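Local coordinates for D-alanine--D-alanine ligase (PDB 3TQT), which joins two D-alanine molecules into D-alanyl-D-alanine at the expense of ATP, supplying a building block for peptidoglycan in the bacterial cell wall, at residues A[65-69]-A[70-74]; A[18-21]-A[22-26]; A[80-83]-A[84-87]; A[108-111]-A[112-115]. One frame throughout, in Å; residues are numbered along the deposited sequence.

All four contacts are local turns of chain in the N-terminal domain, and they illustrate how such a domain starts, stops and reverses its segments. In sequence, interaction 2 comes first, in helix 18-31, then interaction 1 at the end of helix 64-70, interaction 3 in the loop between strands 74-78 and 87-89, and interaction 4 before helix 115-122. The centres of interactions 1 and 2 lie about 16 Å apart, those of 2 and 4 about 15 Å, while interaction 3 is about 21 Å or more from each of the others. Interactions 2 and 4 are nearer the predicted ATP and metal sites; interactions 3 and 4 both touch the second subunit.

Interaction 1: residues A[65-69]-A[70-74]; sequences DHLVK and EGSAR
H66 and E70 meet one helical turn apart, where helix 64-70 runs out and G71, with positive phi, turns the chain away. The aliphatic part of E70 makes a CH-pi contact: its CG lies over one face of the H66 imidazole, 3.4 Å above the plane and displaced toward the rim. A bend at chi2 (-61°) carries the E70 carboxylate past the NE2-CE1 edge of the ring, on the same side of its plane, with the two planes 21° apart. OE2 stops 4.0 Å from H66 NE2, so any attraction would be modest and would depend on the charge of the histidine.

Backbone hydrogen bonds form the second group. E70 N keeps the helical pattern, reaching H66 O at 2.8 Å. Beyond it, L67 O becomes the shared acceptor: G71 N and A73 N, each 3.0 Å away, approach it from opposite faces of the carbonyl plane, the A73 bond nearly straight at 178°. S72 OG adds a weak bond to the same oxygen. One water donates to V68 O (2.8 Å) and A73 O, tying the last turn to the outgoing chain.

Apolar packing comes last. A73 CB sits 3.9 Å from L67 CB and also touches V68 CG2. The same side chains rest on strand 50-53, through Y51 and I53, while L67 and S72 touch M58 of helix 56-61, and R74 leads into strand 74-78.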
loop_
_atom_site.group_PDB
_atom_site.type_symbol
_atom_site.label_atom_id
_atom_site.label_comp_id
_atom_site.label_asym_id
_atom_site.label_seq_id
_atom_site.Cartn_x
_atom_site.Cartn_y
_atom_site.Cartn_z
ATOM N N ASP A 65 -9.390 -12.862 24.331
ATOM C CA ASP A 65 -8.973 -14.254 24.490
ATOM C C ASP A 65 -9.984 -15.034 25.347
ATOM O O ASP A 65 -10.314 -16.185 25.066
ATOM C CB ASP A 65 -7.579 -14.335 25.106
ATOM C CG ASP A 65 -7.072 -15.756 25.203
ATOM O OD1 ASP A 65 -6.610 -16.287 24.170
ATOM O OD2 ASP A 65 -7.136 -16.345 26.306
ATOM N N HIS A 66 -10.472 -14.391 26.395
ATOM C CA HIS A 66 -11.481 -14.993 27.260
ATOM C C HIS A 66 -12.756 -15.290 26.470
ATOM O O HIS A 66 -13.348 -16.370 26.588
ATOM C CB HIS A 66 -11.785 -14.045 28.412
ATOM C CG HIS A 66 -12.801 -14.565 29.376
ATOM N ND1 HIS A 66 -12.496 -15.492 30.354
ATOM C CD2 HIS A 66 -14.115 -14.276 29.529
ATOM C CE1 HIS A 66 -13.579 -15.751 31.062
ATOM N NE2 HIS A 66 -14.576 -15.026 30.583
ATOM N N LEU A 67 -13.163 -14.326 25.650
ATOM C CA LEU A 67 -14.399 -14.438 24.893
ATOM C C LEU A 67 -14.309 -15.556 23.869
ATOM O O LEU A 67 -15.292 -16.251 23.588
ATOM C CB LEU A 67 -14.713 -13.113 24.213
ATOM C CG LEU A 67 -14.852 -11.964 25.207
ATOM C CD1 LEU A 67 -14.983 -10.655 24.455
ATOM C CD2 LEU A 67 -16.035 -12.208 26.129
ATOM N N VAL A 68 -13.118 -15.725 23.317
ATOM C CA VAL A 68 -12.852 -16.822 22.408
ATOM C C VAL A 68 -13.050 -18.145 23.146
ATOM O O VAL A 68 -13.776 -19.031 22.691
ATOM C CB VAL A 68 -11.409 -16.745 21.881
ATOM C CG1 VAL A 68 -11.055 -18.018 21.141
ATOM C CG2 VAL A 68 -11.245 -15.530 20.989
ATOM N N LYS A 69 -12.405 -18.265 24.296
ATOM C CA LYS A 69 -12.450 -19.510 25.062
ATOM C C LYS A 69 -13.855 -19.828 25.560
ATOM O O LYS A 69 -14.282 -20.980 25.530
ATOM C CB LYS A 69 -11.459 -19.468 26.226
ATOM C CG LYS A 69 -10.022 -19.744 25.803
ATOM C CD LYS A 69 -9.136 -20.103 26.989
ATOM C CE LYS A 69 -8.903 -18.912 27.905
ATOM N NZ LYS A 69 -7.973 -19.249 29.019
ATOM N N GLU A 70 -14.567 -18.803 26.017
ATOM C CA GLU A 70 -15.953 -18.970 26.459
ATOM C C GLU A 70 -16.848 -19.385 25.305
ATOM O O GLU A 70 -17.842 -20.087 25.497
ATOM C CB GLU A 70 -16.486 -17.681 27.090
ATOM C CG GLU A 70 -15.900 -17.376 28.446
ATOM C CD GLU A 70 -16.208 -18.469 29.453
ATOM O OE1 GLU A 70 -17.396 -18.822 29.604
ATOM O OE2 GLU A 70 -15.263 -18.983 30.083
ATOM N N GLY A 71 -16.489 -18.939 24.107
ATOM C CA GLY A 71 -17.264 -19.240 22.920
ATOM C C GLY A 71 -18.143 -18.093 22.453
ATOM O O GLY A 71 -18.827 -18.212 21.443
ATOM N N SER A 72 -18.132 -16.981 23.182
ATOM C CA SER A 72 -18.963 -15.843 22.807
ATOM C C SER A 72 -18.409 -15.087 21.602
ATOM O O SER A 72 -19.172 -14.522 20.823
ATOM C CB SER A 72 -19.178 -14.897 23.985
ATOM O OG SER A 72 -17.961 -14.329 24.393
ATOM N N ALA A 73 -17.086 -15.069 21.451
ATOM C CA ALA A 73 -16.477 -14.515 20.248
ATOM C C ALA A 73 -16.549 -15.557 19.143
ATOM O O ALA A 73 -15.917 -16.612 19.224
ATOM C CB ALA A 73 -15.036 -14.109 20.506
ATOM N N ARG A 74 -17.312 -15.245 18.105
ATOM C CA ARG A 74 -17.660 -16.213 17.076
ATOM C C ARG A 74 -16.644 -16.221 15.944
ATOM O O ARG A 74 -16.363 -15.180 15.348
ATOM C CB ARG A 74 -19.039 -15.883 16.494
ATOM C CG ARG A 74 -20.152 -15.633 17.518
ATOM C CD ARG A 74 -21.215 -14.699 16.929
ATOM N NE ARG A 74 -22.581 -15.015 17.350
ATOM C CZ ARG A 74 -23.295 -14.283 18.201
ATOM N NH1 ARG A 74 -22.779 -13.186 18.730
ATOM N NH2 ARG A 74 -24.530 -14.644 18.520
HETATM O O HOH W 1 -15.050 -19.040 20.150
#

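Interaction 2: residues A[18-21]-A[22-26]; sequences HEIS and IQSAK
I22 packs back against H18 and E19 in the first turns of helix 18-31, the helical arm of the beta-alpha-beta unit that joins strands 5-12 and 37-44. Of all the residues here, it has the most surface buried by the contact. With CG1 placed beside its own backbone N (chi1 -68°), I22 runs back toward the start of the helix, and CD1 comes 3.4 Å from H18 CE1 and 3.5 Å from H18 ND1, crossing the imidazole at a slant. E19 lies alongside I22 and points the same way; bent at chi2, it brings OE1 to 3.7 Å from I22 CD1. The terminal methyl of I22 thus touches both the ring and the carboxylate, while its backbone N is bonded to H18 O at 3.1 Å. The H18 ring is itself stacked on H46.

S21, next in buried surface, contributes mainly through its backbone. S21 O receives A25 N at 2.8 Å and also touches A25 CB. Its hydroxyl turns elsewhere: OG, anti to the backbone N at chi1 167°, is hydrogen-bonded to M105 O and G12 N, linking the buried face of the helix to the chain at the ends of strands 5-12 and 101-104. S24 OG likewise has an outside partner in H107 NE2. At the backbone of that serine, S24 N meets I20 O at 2.8 Å, nearly in line with the carbonyl bond.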
loop_
_atom_site.group_PDB
_atom_site.type_symbol
_atom_site.label_atom_id
_atom_site.label_comp_id
_atom_site.label_asym_id
_atom_site.label_seq_id
_atom_site.Cartn_x
_atom_site.Cartn_y
_atom_site.Cartn_z
ATOM N N HIS A 18 -0.268 -6.014 19.479
ATOM C CA HIS A 18 -1.539 -6.707 19.685
ATOM C C HIS A 18 -2.278 -6.210 20.933
ATOM O O HIS A 18 -3.450 -5.845 20.867
ATOM C CB HIS A 18 -1.258 -8.205 19.801
ATOM C CG HIS A 18 -2.481 -9.068 19.840
ATOM N ND1 HIS A 18 -3.175 -9.327 21.007
ATOM C CD2 HIS A 18 -3.099 -9.784 18.872
ATOM C CE1 HIS A 18 -4.172 -10.148 20.749
ATOM N NE2 HIS A 18 -4.154 -10.443 19.460
ATOM N N GLU A 19 -1.598 -6.190 22.072
ATOM C CA GLU A 19 -2.263 -5.794 23.314
ATOM C C GLU A 19 -2.662 -4.312 23.363
ATOM O O GLU A 19 -3.719 -3.966 23.878
ATOM C CB GLU A 19 -1.440 -6.213 24.537
ATOM C CG GLU A 19 -1.347 -7.731 24.722
ATOM C CD GLU A 19 -2.693 -8.383 25.057
ATOM O OE1 GLU A 19 -3.598 -7.671 25.564
ATOM O OE2 GLU A 19 -2.847 -9.607 24.813
ATOM N N ILE A 20 -1.826 -3.434 22.823
ATOM C CA ILE A 20 -2.197 -2.029 22.716
ATOM C C ILE A 20 -3.419 -1.872 21.792
ATOM O O ILE A 20 -4.303 -1.050 22.034
ATOM C CB ILE A 20 -1.033 -1.185 22.159
ATOM C CG1 ILE A 20 0.255 -1.446 22.948
ATOM C CG2 ILE A 20 -1.396 0.303 22.164
ATOM C CD1 ILE A 20 1.472 -0.774 22.347
ATOM N N SER A 21 -3.460 -2.670 20.730
ATOM C CA SER A 21 -4.580 -2.649 19.798
ATOM C C SER A 21 -5.902 -2.922 20.517
ATOM O O SER A 21 -6.923 -2.234 20.305
ATOM C CB SER A 21 -4.349 -3.683 18.690
ATOM O OG SER A 21 -5.528 -3.888 17.947
ATOM N N ILE A 22 -5.885 -3.937 21.370
ATOM C CA ILE A 22 -7.072 -4.279 22.140
ATOM C C ILE A 22 -7.464 -3.116 23.046
ATOM O O ILE A 22 -8.647 -2.787 23.151
ATOM C CB ILE A 22 -6.837 -5.536 22.995
ATOM C CG1 ILE A 22 -6.676 -6.756 22.084
ATOM C CG2 ILE A 22 -7.988 -5.730 23.978
ATOM C CD1 ILE A 22 -5.879 -7.881 22.707
ATOM N N GLN A 23 -6.484 -2.502 23.713
ATOM C CA GLN A 23 -6.792 -1.366 24.586
ATOM C C GLN A 23 -7.325 -0.157 23.800
ATOM O O GLN A 23 -8.231 0.530 24.263
ATOM C CB GLN A 23 -5.613 -0.971 25.477
ATOM C CG GLN A 23 -5.271 -2.030 26.529
ATOM C CD GLN A 23 -6.505 -2.515 27.289
ATOM O OE1 GLN A 23 -6.790 -3.718 27.340
ATOM N NE2 GLN A 23 -7.243 -1.576 27.884
ATOM N N SER A 24 -6.757 0.100 22.628
ATOM C CA SER A 24 -7.295 1.129 21.734
ATOM C C SER A 24 -8.741 0.808 21.373
ATOM O O SER A 24 -9.624 1.658 21.469
ATOM C CB SER A 24 -6.436 1.251 20.462
ATOM O OG SER A 24 -5.138 1.694 20.792
ATOM N N ALA A 25 -8.980 -0.427 20.948
ATOM C CA ALA A 25 -10.314 -0.843 20.547
ATOM C C ALA A 25 -11.307 -0.721 21.695
ATOM O O ALA A 25 -12.457 -0.352 21.481
ATOM C CB ALA A 25 -10.303 -2.256 20.015
ATOM N N LYS A 26 -10.870 -1.034 22.912
ATOM C CA LYS A 26 -11.774 -0.939 24.047
ATOM C C LYS A 26 -12.201 0.503 24.275
ATOM O O LYS A 26 -13.362 0.777 24.533
ATOM C CB LYS A 26 -11.145 -1.525 25.304
ATOM C CG LYS A 26 -11.050 -3.034 25.286
ATOM C CD LYS A 26 -10.419 -3.529 26.578
ATOM C CE LYS A 26 -10.359 -5.041 26.626
ATOM N NZ LYS A 26 -11.429 -5.602 27.487
#

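Interaction 3: residues A[80-83]-A[84-87]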
loop_
_atom_site.group_PDB
_atom_site.type_symbol
_atom_site.label_atom_id
_atom_site.label_comp_id
_atom_site.label_asym_id
_atom_site.label_seq_id
_atom_site.Cartn_x
_atom_site.Cartn_y
_atom_site.Cartn_z
ATOM N N PHE A 80 -16.953 -12.281 0.291
ATOM C CA PHE A 80 -16.634 -11.416 -0.839
ATOM C C PHE A 80 -17.875 -11.068 -1.632
ATOM O O PHE A 80 -18.767 -11.898 -1.804
ATOM C CB PHE A 80 -15.602 -12.067 -1.753
ATOM C CG PHE A 80 -14.225 -12.090 -1.174
ATOM C CD1 PHE A 80 -13.538 -10.911 -0.959
ATOM C CD2 PHE A 80 -13.629 -13.284 -0.822
ATOM C CE1 PHE A 80 -12.272 -10.924 -0.414
ATOM C CE2 PHE A 80 -12.359 -13.304 -0.279
ATOM C CZ PHE A 80 -11.682 -12.121 -0.077
ATOM N N GLY A 81 -17.936 -9.835 -2.108
ATOM C CA GLY A 81 -19.029 -9.417 -2.965
ATOM C C GLY A 81 -20.213 -8.918 -2.166
ATOM O O GLY A 81 -20.969 -8.075 -2.641
ATOM N N ASP A 82 -20.378 -9.439 -0.953
ATOM C CA ASP A 82 -21.469 -9.010 -0.083
ATOM C C ASP A 82 -21.112 -7.676 0.570
ATOM O O ASP A 82 -20.500 -7.634 1.642
ATOM C CB ASP A 82 -21.770 -10.072 0.977
ATOM C CG ASP A 82 -23.048 -9.784 1.753
ATOM O OD1 ASP A 82 -23.320 -8.599 2.045
ATOM O OD2 ASP A 82 -23.783 -10.746 2.070
ATOM N N ALA A 83 -21.498 -6.590 -0.086
ATOM C CA ALA A 83 -21.101 -5.254 0.341
ATOM C C ALA A 83 -21.699 -4.881 1.693
ATOM O O ALA A 83 -21.083 -4.156 2.466
ATOM C CB ALA A 83 -21.480 -4.229 -0.715
ATOM N N ALA A 84 -22.890 -5.393 1.984
ATOM C CA ALA A 84 -23.598 -5.012 3.206
ATOM C C ALA A 84 -23.205 -5.837 4.436
ATOM O O ALA A 84 -23.110 -5.304 5.542
ATOM C CB ALA A 84 -25.096 -5.075 2.985
ATOM N N LYS A 85 -22.990 -7.135 4.232
ATOM C CA LYS A 85 -22.708 -8.064 5.320
ATOM C C LYS A 85 -21.442 -8.853 5.013
ATOM O O LYS A 85 -21.502 -9.981 4.540
ATOM C CB LYS A 85 -23.880 -9.019 5.527
ATOM C CG LYS A 85 -25.201 -8.329 5.829
ATOM C CD LYS A 85 -26.198 -9.319 6.423
ATOM C CE LYS A 85 -27.533 -8.660 6.727
ATOM N NZ LYS A 85 -28.663 -9.372 6.065
ATOM N N PRO A 86 -20.284 -8.250 5.295
ATOM C CA PRO A 86 -18.991 -8.811 4.906
ATOM C C PRO A 86 -18.519 -9.954 5.795
ATOM O O PRO A 86 -17.665 -10.719 5.355
ATOM C CB PRO A 86 -18.051 -7.618 5.050
ATOM C CG PRO A 86 -18.666 -6.795 6.127
ATOM C CD PRO A 86 -20.147 -6.930 5.934
ATOM N N TRP A 87 -19.051 -10.061 7.013
ATOM C CA TRP A 87 -18.585 -11.062 7.965
ATOM C C TRP A 87 -19.526 -12.241 7.962
ATOM O O TRP A 87 -20.751 -12.070 8.024
ATOM C CB TRP A 87 -18.541 -10.498 9.384
ATOM C CG TRP A 87 -17.995 -9.122 9.500
ATOM C CD1 TRP A 87 -18.527 -8.092 10.220
ATOM C CD2 TRP A 87 -16.803 -8.612 8.885
ATOM N NE1 TRP A 87 -17.727 -6.972 10.104
ATOM C CE2 TRP A 87 -16.670 -7.265 9.283
ATOM C CE3 TRP A 87 -15.840 -9.160 8.029
ATOM C CZ2 TRP A 87 -15.619 -6.463 8.856
ATOM C CZ3 TRP A 87 -14.780 -8.364 7.623
ATOM C CH2 TRP A 87 -14.682 -7.030 8.032
#
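A chi1 of -170° places the carboxylate of D82 opposite its own backbone N and beside its carbonyl carbon, turning it across the bend toward K85. The side chain of K85 starts off beside its own backbone N (chi1 -58°) and then extends away, so it is the peptide of K85, rather than its ammonium group, that meets the aspartate. K85 N donates to D82 OD1 at 2.7 Å, a short bond that reaches the oxygen from above the carboxylate plane, 46° out of it. The same oxygen passes K85 CB at 3.6 Å, while K85 NZ stays 6.5 Å from D82 OD2.

This side-chain-to-backbone bond spans three residues and closes the bend through A83 and A84 in the loop between strands 74-78 and 87-89. The residue after K85 is P86, whose nitrogen carries no hydrogen to offer; its CB comes 4.2 Å from D82 O, and its CG lies over the centre of the W87 ring, 3.7 Å above the plane. At the other end of the loop, F80 stacks on W50 of the second subunit.

D82 therefore spends one oxygen on the fold of its own loop and the other on a salt bridge from OD2 to R96 NH1. With a peptide N-H and a guanidinium group both directed at it, the carboxylate is probably held in its charged form and limited in rotation.

Interaction 4: residues A[108-111]-A[112-115]; sequences GTQG and EDGA
D113 and E112 reach back from the same end of a tight loop toward Q110 and G108, and D113 completes an Asx turn just before helix 115-122. The two acids leave the backbone differently. E112 is stretched out beyond CG, and its OE2 takes the N-H of G108 at 2.8 Å on the anti lone pair, the one facing away from OE1. Its own N returns a bond to G108 O, 2.9 Å long and in the carbonyl plane, so G108 is gripped at both N and O. The other carboxylate oxygen, OE1, is hydrogen-bonded to I320 N, close in sequence to the predicted metal ligand N318.

D113, with CG wedged between its backbone N and carbonyl carbon (chi1 59°), stands beside Q110 and points the same way, the amide and carboxylate planes 78° apart. OD2 accepts Q110 N from above its plane, and lies 3.6 Å from Q110 OE1. A115 CB rests 3.5 Å from Q110 O; T109, Q110, D113 and A115 also pack on the second subunit. The Asx turn itself is made by A115 N, which donates to D113 OD1 over 3.0 Å on the anti side, 35° out of the carboxylate plane.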
loop_
_atom_site.group_PDB
_atom_site.type_symbol
_atom_site.label_atom_id
_atom_site.label_comp_id
_atom_site.label_asym_id
_atom_site.label_seq_id
_atom_site.Cartn_x
_atom_site.Cartn_y
_atom_site.Cartn_z
ATOM N N GLY A 108 0.661 -1.374 13.844
ATOM C CA GLY A 108 1.832 -2.016 13.284
ATOM C C GLY A 108 1.550 -2.992 12.159
ATOM O O GLY A 108 0.678 -2.771 11.308
ATOM N N THR A 109 2.315 -4.079 12.154
ATOM C CA THR A 109 2.191 -5.106 11.136
ATOM C C THR A 109 0.732 -5.478 10.875
ATOM O O THR A 109 -0.077 -5.599 11.804
ATOM C CB THR A 109 3.019 -6.344 11.516
ATOM O OG1 THR A 109 4.394 -5.968 11.624
ATOM C CG2 THR A 109 2.888 -7.426 10.470
ATOM N N GLN A 110 0.412 -5.623 9.589
ATOM C CA GLN A 110 -0.928 -5.990 9.117
ATOM C C GLN A 110 -1.938 -4.842 9.203
ATOM O O GLN A 110 -2.713 -4.611 8.270
ATOM C CB GLN A 110 -1.460 -7.234 9.852
ATOM C CG GLN A 110 -0.453 -8.389 9.980
ATOM C CD GLN A 110 0.053 -8.909 8.645
ATOM O OE1 GLN A 110 0.380 -8.135 7.749
ATOM N NE2 GLN A 110 0.134 -10.228 8.514
ATOM N N GLY A 111 -1.917 -4.118 10.316
ATOM C CA GLY A 111 -2.931 -3.113 10.587
ATOM C C GLY A 111 -2.661 -1.740 10.003
ATOM O O GLY A 111 -3.591 -1.043 9.604
ATOM N N GLU A 112 -1.396 -1.334 9.976
ATOM C CA GLU A 112 -1.037 -0.007 9.486
ATOM C C GLU A 112 -0.299 -0.081 8.167
ATOM O O GLU A 112 -0.040 0.951 7.552
ATOM C CB GLU A 112 -0.142 0.730 10.494
ATOM C CG GLU A 112 -0.844 1.134 11.766
ATOM C CD GLU A 112 0.047 1.963 12.678
ATOM O OE1 GLU A 112 0.169 3.186 12.455
ATOM O OE2 GLU A 112 0.624 1.386 13.618
ATOM N N ASP A 113 0.062 -1.292 7.747
ATOM C CA ASP A 113 0.933 -1.465 6.585
ATOM C C ASP A 113 0.173 -1.646 5.286
ATOM O O ASP A 113 0.758 -2.007 4.267
ATOM C CB ASP A 113 1.911 -2.628 6.764
ATOM C CG ASP A 113 1.219 -3.965 6.998
ATOM O OD1 ASP A 113 -0.021 -4.077 6.847
ATOM O OD2 ASP A 113 1.942 -4.916 7.349
ATOM N N GLY A 114 -1.131 -1.409 5.333
ATOM C CA GLY A 114 -1.944 -1.528 4.151
ATOM C C GLY A 114 -2.575 -2.886 3.954
ATOM O O GLY A 114 -3.453 -3.016 3.122
ATOM N N ALA A 115 -2.146 -3.902 4.700
ATOM C CA ALA A 115 -2.690 -5.243 4.492
ATOM C C ALA A 115 -4.181 -5.307 4.820
ATOM O O ALA A 115 -4.992 -5.719 3.991
ATOM C CB ALA A 115 -1.909 -6.290 5.294
#